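PDB 4PI8: autolysin E from Staphylococcus aureus, which probably cleaves the glycan chains of bacterial peptidoglycan as an endo-beta-N-acetylglucosaminidase, a glycosidase that binds the disaccharide NAG-NAM. Local coordinates for residues Val63-Ser68 / Phe215-Asp220; Glu92-Asn97 / Gly163-Arg168. The protein carries 1 engineered substitution. All coordinates share one frame; numbering follows the deposited sequence.

Contact 1: residues Val63-Ser68 / Phe215-Asp220; sequences VPMSES and FGIKKD
Met65 lays the end of its side chain over one face of the Phe215 ring. Its CE lies 4.0 Å from the ring centroid and 25° off the normal, a CH-pi contact shifted toward the rim, with CD2 of Phe215 the nearest ring atom to CE at 3.7 Å. SD lies obliquely, 4.2 Å from the centroid of the Phe215 ring, a Met-aromatic contact. Bends at chi2 (-78°) and chi3 (-75°) fold the methionine, the second turning CE onto the ring.

Ile217 packs beside Met65 and Val63 with both branches. Its CD1 reaches SD of Met65 at 4.0 Å and the carbonyl O of Pro64 at 3.9 Å, while CG2 meets CG1 of Val63 at 3.8 Å; the Val63 and Ile217 side chains cross at about a right angle.

Further out, Pro64 centres an inverse gamma turn, with a weak bond from Met65 N to Val63 O. Gly216, the first residue past helix 200-215, has positive phi. Val98 and Ile99 of helix 98-108 lie against Met65, and Leu73 of helix 67-74 against Phe215. The arrangement is apolar packing of the lead-in to helix 67-74 against the C-terminal end of helix 200-215 and the loop that follows.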
loop_
_atom_site.group_PDB
_atom_site.type_symbol
_atom_site.label_atom_id
_atom_site.label_comp_id
_atom_site.label_asym_id
_atom_site.label_seq_id
_atom_site.Cartn_x
_atom_site.Cartn_y
_atom_site.Cartn_z
ATOM N N VAL A 63 7.522 12.868 -6.824
ATOM C CA VAL A 63 8.445 13.614 -6.002
ATOM C C VAL A 63 9.837 13.637 -6.660
ATOM O O VAL A 63 10.244 12.702 -7.361
ATOM C CB VAL A 63 8.547 13.131 -4.543
ATOM C CG1 VAL A 63 7.269 13.460 -3.805
ATOM C CG2 VAL A 63 8.901 11.675 -4.475
ATOM N N PRO A 64 10.593 14.716 -6.421
ATOM C CA PRO A 64 11.906 14.890 -6.999
ATOM C C PRO A 64 12.956 14.135 -6.231
ATOM O O PRO A 64 13.643 14.670 -5.370
ATOM C CB PRO A 64 12.102 16.422 -6.929
ATOM C CG PRO A 64 11.413 16.836 -5.701
ATOM C CD PRO A 64 10.160 15.939 -5.693
ATOM N N MET A 65 13.073 12.865 -6.562
ATOM C CA MET A 65 14.052 11.946 -5.974
ATOM C C MET A 65 14.858 11.334 -7.074
ATOM O O MET A 65 14.318 10.666 -7.939
ATOM C CB MET A 65 13.354 10.825 -5.145
ATOM C CG MET A 65 12.733 11.337 -3.866
ATOM S SD MET A 65 13.896 11.624 -2.506
ATOM C CE MET A 65 14.184 9.918 -2.057
ATOM N N SER A 66 16.161 11.516 -7.044
ATOM C CA SER A 66 17.033 10.875 -7.997
ATOM C C SER A 66 17.254 9.392 -7.700
ATOM O O SER A 66 16.949 8.921 -6.574
ATOM C CB SER A 66 18.412 11.528 -7.978
ATOM O OG SER A 66 19.036 11.280 -6.727
ATOM N N GLU A 67 17.810 8.634 -8.652
ATOM C CA GLU A 67 18.131 7.217 -8.419
ATOM C C GLU A 67 19.025 7.069 -7.200
ATOM O O GLU A 67 18.863 6.152 -6.402
ATOM C CB GLU A 67 18.709 6.558 -9.705
ATOM C CG GLU A 67 19.202 5.097 -9.540
ATOM C CD GLU A 67 19.623 4.454 -10.851
ATOM O OE1 GLU A 67 20.629 3.716 -10.829
ATOM O OE2 GLU A 67 18.957 4.664 -11.896
ATOM N N SER A 68 19.986 7.959 -7.061
ATOM C CA SER A 68 20.909 7.872 -5.928
ATOM C C SER A 68 20.174 8.081 -4.601
ATOM O O SER A 68 20.403 7.321 -3.645
ATOM C CB SER A 68 22.103 8.794 -6.046
ATOM O OG SER A 68 21.690 10.110 -6.019
ATOM N N PHE A 215 15.028 14.131 3.022
ATOM C CA PHE A 215 15.436 14.759 1.758
ATOM C C PHE A 215 14.886 16.166 1.601
ATOM O O PHE A 215 15.155 16.816 0.586
ATOM C CB PHE A 215 15.071 13.823 0.604
ATOM C CG PHE A 215 15.870 12.552 0.610
ATOM C CD1 PHE A 215 17.221 12.547 0.252
ATOM C CD2 PHE A 215 15.341 11.404 1.104
ATOM C CE1 PHE A 215 17.941 11.347 0.305
ATOM C CE2 PHE A 215 16.066 10.214 1.174
ATOM C CZ PHE A 215 17.374 10.199 0.743
ATOM N N GLY A 216 14.072 16.639 2.519
ATOM C CA GLY A 216 13.527 17.985 2.430
ATOM C C GLY A 216 12.470 18.113 1.359
ATOM O O GLY A 216 12.382 19.131 0.634
ATOM N N ILE A 217 11.642 17.091 1.233
ATOM C CA ILE A 217 10.598 17.087 0.205
ATOM C C ILE A 217 9.351 17.841 0.682
ATOM O O ILE A 217 8.882 17.686 1.807
ATOM C CB ILE A 217 10.222 15.615 -0.158
ATOM C CG1 ILE A 217 11.439 14.759 -0.545
ATOM C CG2 ILE A 217 9.203 15.587 -1.292
ATOM C CD1 ILE A 217 12.227 15.218 -1.741
ATOM N N LYS A 218 8.767 18.609 -0.222
ATOM C CA LYS A 218 7.515 19.311 0.072
ATOM C C LYS A 218 6.293 18.414 -0.133
ATOM O O LYS A 218 6.184 17.771 -1.158
ATOM C CB LYS A 218 7.392 20.533 -0.845
ATOM C CG LYS A 218 6.482 21.607 -0.264
ATOM C CD LYS A 218 5.807 22.514 -1.294
ATOM C CE LYS A 218 4.829 23.478 -0.607
ATOM N NZ LYS A 218 3.880 22.742 0.290
ATOM N N LYS A 219 5.375 18.467 0.800
ATOM C CA LYS A 219 4.098 17.717 0.745
ATOM C C LYS A 219 3.183 18.261 -0.341
ATOM O O LYS A 219 3.144 19.476 -0.541
ATOM C CB LYS A 219 3.374 17.847 2.078
ATOM C CG LYS A 219 4.033 17.101 3.210
ATOM C CD LYS A 219 3.176 17.090 4.464
ATOM C CE LYS A 219 3.269 18.409 5.216
ATOM N NZ LYS A 219 2.037 18.705 6.013
ATOM N N ASP A 220 2.437 17.374 -1.016
ATOM C CA ASP A 220 1.432 17.732 -1.998
ATOM C C ASP A 220 0.127 17.929 -1.231
ATOM O O ASP A 220 0.103 18.082 -0.002
ATOM C CB ASP A 220 1.318 16.602 -3.083
ATOM C CG ASP A 220 2.462 16.656 -4.159
ATOM O OD1 ASP A 220 2.537 17.682 -4.919
ATOM O OD2 ASP A 220 3.276 15.657 -4.276
#

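Contact 2: residues Glu92-Asn97 / Gly163-Arg168; sequences EKYEVN and GAKFIR
Ala164 opens the contact from the helical side: its CB lies 4.1 Å from CD2 of Tyr94, oblique to the ring, and its carbonyl O has CG2 of Val96 as a neighbour.

Lys165 follows, covering one face of the Tyr94 ring with its backbone and the root of its side chain. Its CA stands 3.8 Å above the ring plane, over the centre, and its CB makes a CH-pi contact 3.9 Å from the ring centroid, 22° off the normal. The lysine chain is extended and passes the phenol end, where CD comes within 3.7 Å of Tyr94 OH. The opposite face of the ring has CB of its own neighbour Lys93, near the rim. Phe166 makes no contact with 92-97 and instead lines the glycan pocket.

One helical turn after Ala164, Arg168 supplies the polar half. With CG anti to the backbone N, the chain bends at chi2 and chi3 and brings the guanidinium to two successive carbonyls at the end of helix 84-94. NE donates to Tyr94 O at 2.9 Å, almost in line with the C=O bond (170°) although the oxygen is 22° out of the guanidinium plane. NH1 donates to Glu95 O at 2.8 Å, here close to that plane. Two bonds from different nitrogens should restrict rotation of the group. The Glu95 carboxylate adds a long salt bridge, OE1 to NH1 of Arg168 at 3.8 Å, with no N-H aimed at it; NH2 makes a salt bridge with OE2 of Glu173.

Through its bonds to Tyr94 O and Glu95 O, Arg168 ties the C-terminal end of helix 84-94 to helix 156-172. Leu101 of helix 98-108 packs against Val96 and Ala164, so three helices meet here.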
loop_
_atom_site.group_PDB
_atom_site.type_symbol
_atom_site.label_atom_id
_atom_site.label_comp_id
_atom_site.label_asym_id
_atom_site.label_seq_id
_atom_site.Cartn_x
_atom_site.Cartn_y
_atom_site.Cartn_z
ATOM N N GLU A 92 7.693 7.256 -12.930
ATOM C CA GLU A 92 7.488 8.059 -14.139
ATOM C C GLU A 92 6.504 7.409 -15.091
ATOM O O GLU A 92 5.709 8.122 -15.671
ATOM C CB GLU A 92 8.822 8.326 -14.840
ATOM C CG GLU A 92 9.853 9.064 -13.926
ATOM C CD GLU A 92 9.337 10.342 -13.331
ATOM O OE1 GLU A 92 8.540 11.039 -13.986
ATOM O OE2 GLU A 92 9.714 10.756 -12.197
ATOM N N LYS A 93 6.535 6.094 -15.225
ATOM C CA LYS A 93 5.570 5.458 -16.142
ATOM C C LYS A 93 4.145 5.653 -15.714
ATOM O O LYS A 93 3.262 5.936 -16.537
ATOM C CB LYS A 93 5.853 3.982 -16.272
ATOM C CG LYS A 93 7.077 3.633 -17.055
ATOM C CD LYS A 93 7.626 2.224 -16.846
ATOM C CE LYS A 93 6.687 1.152 -17.269
ATOM N NZ LYS A 93 6.417 1.262 -18.727
ATOM N N TYR A 94 3.891 5.536 -14.400
ATOM C CA TYR A 94 2.532 5.434 -13.883
ATOM C C TYR A 94 2.100 6.594 -13.050
ATOM O O TYR A 94 0.952 6.606 -12.584
ATOM C CB TYR A 94 2.329 4.116 -13.132
ATOM C CG TYR A 94 2.541 2.922 -14.020
ATOM C CD1 TYR A 94 1.721 2.705 -15.118
ATOM C CD2 TYR A 94 3.573 2.015 -13.813
ATOM C CE1 TYR A 94 1.963 1.637 -15.992
ATOM C CE2 TYR A 94 3.759 0.963 -14.675
ATOM C CZ TYR A 94 2.979 0.803 -15.755
ATOM O OH TYR A 94 3.124 -0.238 -16.650
ATOM N N GLU A 95 2.952 7.598 -12.831
ATOM C CA GLU A 95 2.634 8.759 -12.022
ATOM C C GLU A 95 2.226 8.303 -10.608
ATOM O O GLU A 95 1.129 8.534 -10.153
ATOM C CB GLU A 95 1.588 9.689 -12.687
ATOM C CG GLU A 95 1.585 11.045 -12.069
ATOM C CD GLU A 95 0.552 11.984 -12.647
ATOM O OE1 GLU A 95 -0.227 11.469 -13.470
ATOM O OE2 GLU A 95 0.491 13.146 -12.212
ATOM N N VAL A 96 3.203 7.712 -9.939
ATOM C CA VAL A 96 3.009 7.186 -8.577
ATOM C C VAL A 96 4.172 7.704 -7.730
ATOM O O VAL A 96 5.344 7.472 -8.076
ATOM C CB VAL A 96 3.036 5.692 -8.561
ATOM C CG1 VAL A 96 2.899 5.149 -7.155
ATOM C CG2 VAL A 96 1.885 5.089 -9.376
ATOM N N ASN A 97 3.853 8.387 -6.648
ATOM C CA ASN A 97 4.867 8.964 -5.705
ATOM C C ASN A 97 5.895 7.908 -5.299
ATOM O O ASN A 97 5.485 6.898 -4.722
ATOM C CB ASN A 97 4.108 9.570 -4.549
ATOM C CG ASN A 97 4.978 10.191 -3.492
ATOM O OD1 ASN A 97 5.960 9.587 -3.033
ATOM N ND2 ASN A 97 4.545 11.295 -2.937
ATOM N N GLY A 163 3.460 -3.794 -9.498
ATOM C CA GLY A 163 2.791 -3.307 -8.339
ATOM C C GLY A 163 2.352 -1.886 -8.566
ATOM O O GLY A 163 1.212 -1.529 -8.266
ATOM N N ALA A 164 3.223 -1.010 -9.065
ATOM C CA ALA A 164 2.865 0.345 -9.389
ATOM C C ALA A 164 1.733 0.441 -10.370
ATOM O O ALA A 164 0.811 1.285 -10.260
ATOM C CB ALA A 164 4.098 1.137 -9.883
ATOM N N LYS A 165 1.816 -0.362 -11.429
ATOM C CA LYS A 165 0.776 -0.380 -12.431
ATOM C C LYS A 165 -0.597 -0.725 -11.816
ATOM O O LYS A 165 -1.609 -0.066 -12.117
ATOM C CB LYS A 165 1.108 -1.399 -13.521
ATOM C CG LYS A 165 0.087 -1.436 -14.653
ATOM C CD LYS A 165 0.407 -2.529 -15.706
ATOM C CE LYS A 165 -0.676 -2.500 -16.780
ATOM N NZ LYS A 165 -0.424 -3.615 -17.754
ATOM N N PHE A 166 -0.592 -1.737 -10.955
ATOM C CA PHE A 166 -1.807 -2.162 -10.242
ATOM C C PHE A 166 -2.348 -1.004 -9.363
ATOM O O PHE A 166 -3.559 -0.657 -9.406
ATOM C CB PHE A 166 -1.522 -3.349 -9.409
ATOM C CG PHE A 166 -2.676 -3.763 -8.494
ATOM C CD1 PHE A 166 -3.698 -4.566 -8.967
ATOM C CD2 PHE A 166 -2.729 -3.337 -7.191
ATOM C CE1 PHE A 166 -4.740 -4.965 -8.107
ATOM C CE2 PHE A 166 -3.759 -3.730 -6.361
ATOM C CZ PHE A 166 -4.754 -4.541 -6.836
ATOM N N ILE A 167 -1.484 -0.352 -8.553
ATOM C CA ILE A 167 -1.943 0.724 -7.687
ATOM C C ILE A 167 -2.542 1.851 -8.490
ATOM O O ILE A 167 -3.624 2.358 -8.212
ATOM C CB ILE A 167 -0.780 1.163 -6.779
ATOM C CG1 ILE A 167 -0.385 0.039 -5.813
ATOM C CG2 ILE A 167 -1.143 2.447 -6.038
ATOM C CD1 ILE A 167 0.994 0.108 -5.270
ATOM N N ARG A 168 -1.862 2.243 -9.562
ATOM C CA ARG A 168 -2.384 3.271 -10.418
ATOM C C ARG A 168 -3.737 2.868 -11.029
ATOM O O ARG A 168 -4.700 3.638 -10.993
ATOM C CB ARG A 168 -1.357 3.624 -11.535
ATOM C CG ARG A 168 -1.901 4.371 -12.768
ATOM C CD ARG A 168 -2.644 5.661 -12.508
ATOM N NE ARG A 168 -1.832 6.717 -11.955
ATOM C CZ ARG A 168 -2.275 7.884 -11.602
ATOM N NH1 ARG A 168 -1.534 8.823 -11.093
ATOM N NH2 ARG A 168 -3.592 8.118 -11.791
#

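In the fold
Both are partly buried, but the centre of contact 2 lies about 12 Å from the centre of the chain, that of contact 1 about 19 Å. Their centres are about 16 Å apart, and CG1 of Val63 touches ND2 of Asn97 at 3.6 Å. Helix 98-108 packs against both. Both segments of contact 2 fall in the chain between the two of contact 1. Contact 1 sets the lead-in to helix 67-74 against the end of helix 200-215 by apolar and Met-aromatic packing, burying 241 Å², whereas contact 2 joins a helix end to a helix flank, burying 355 Å² and adding arginine-to-carbonyl hydrogen bonds. Only contact 2 carries a pocket residue, Phe166, which does not touch 92-97.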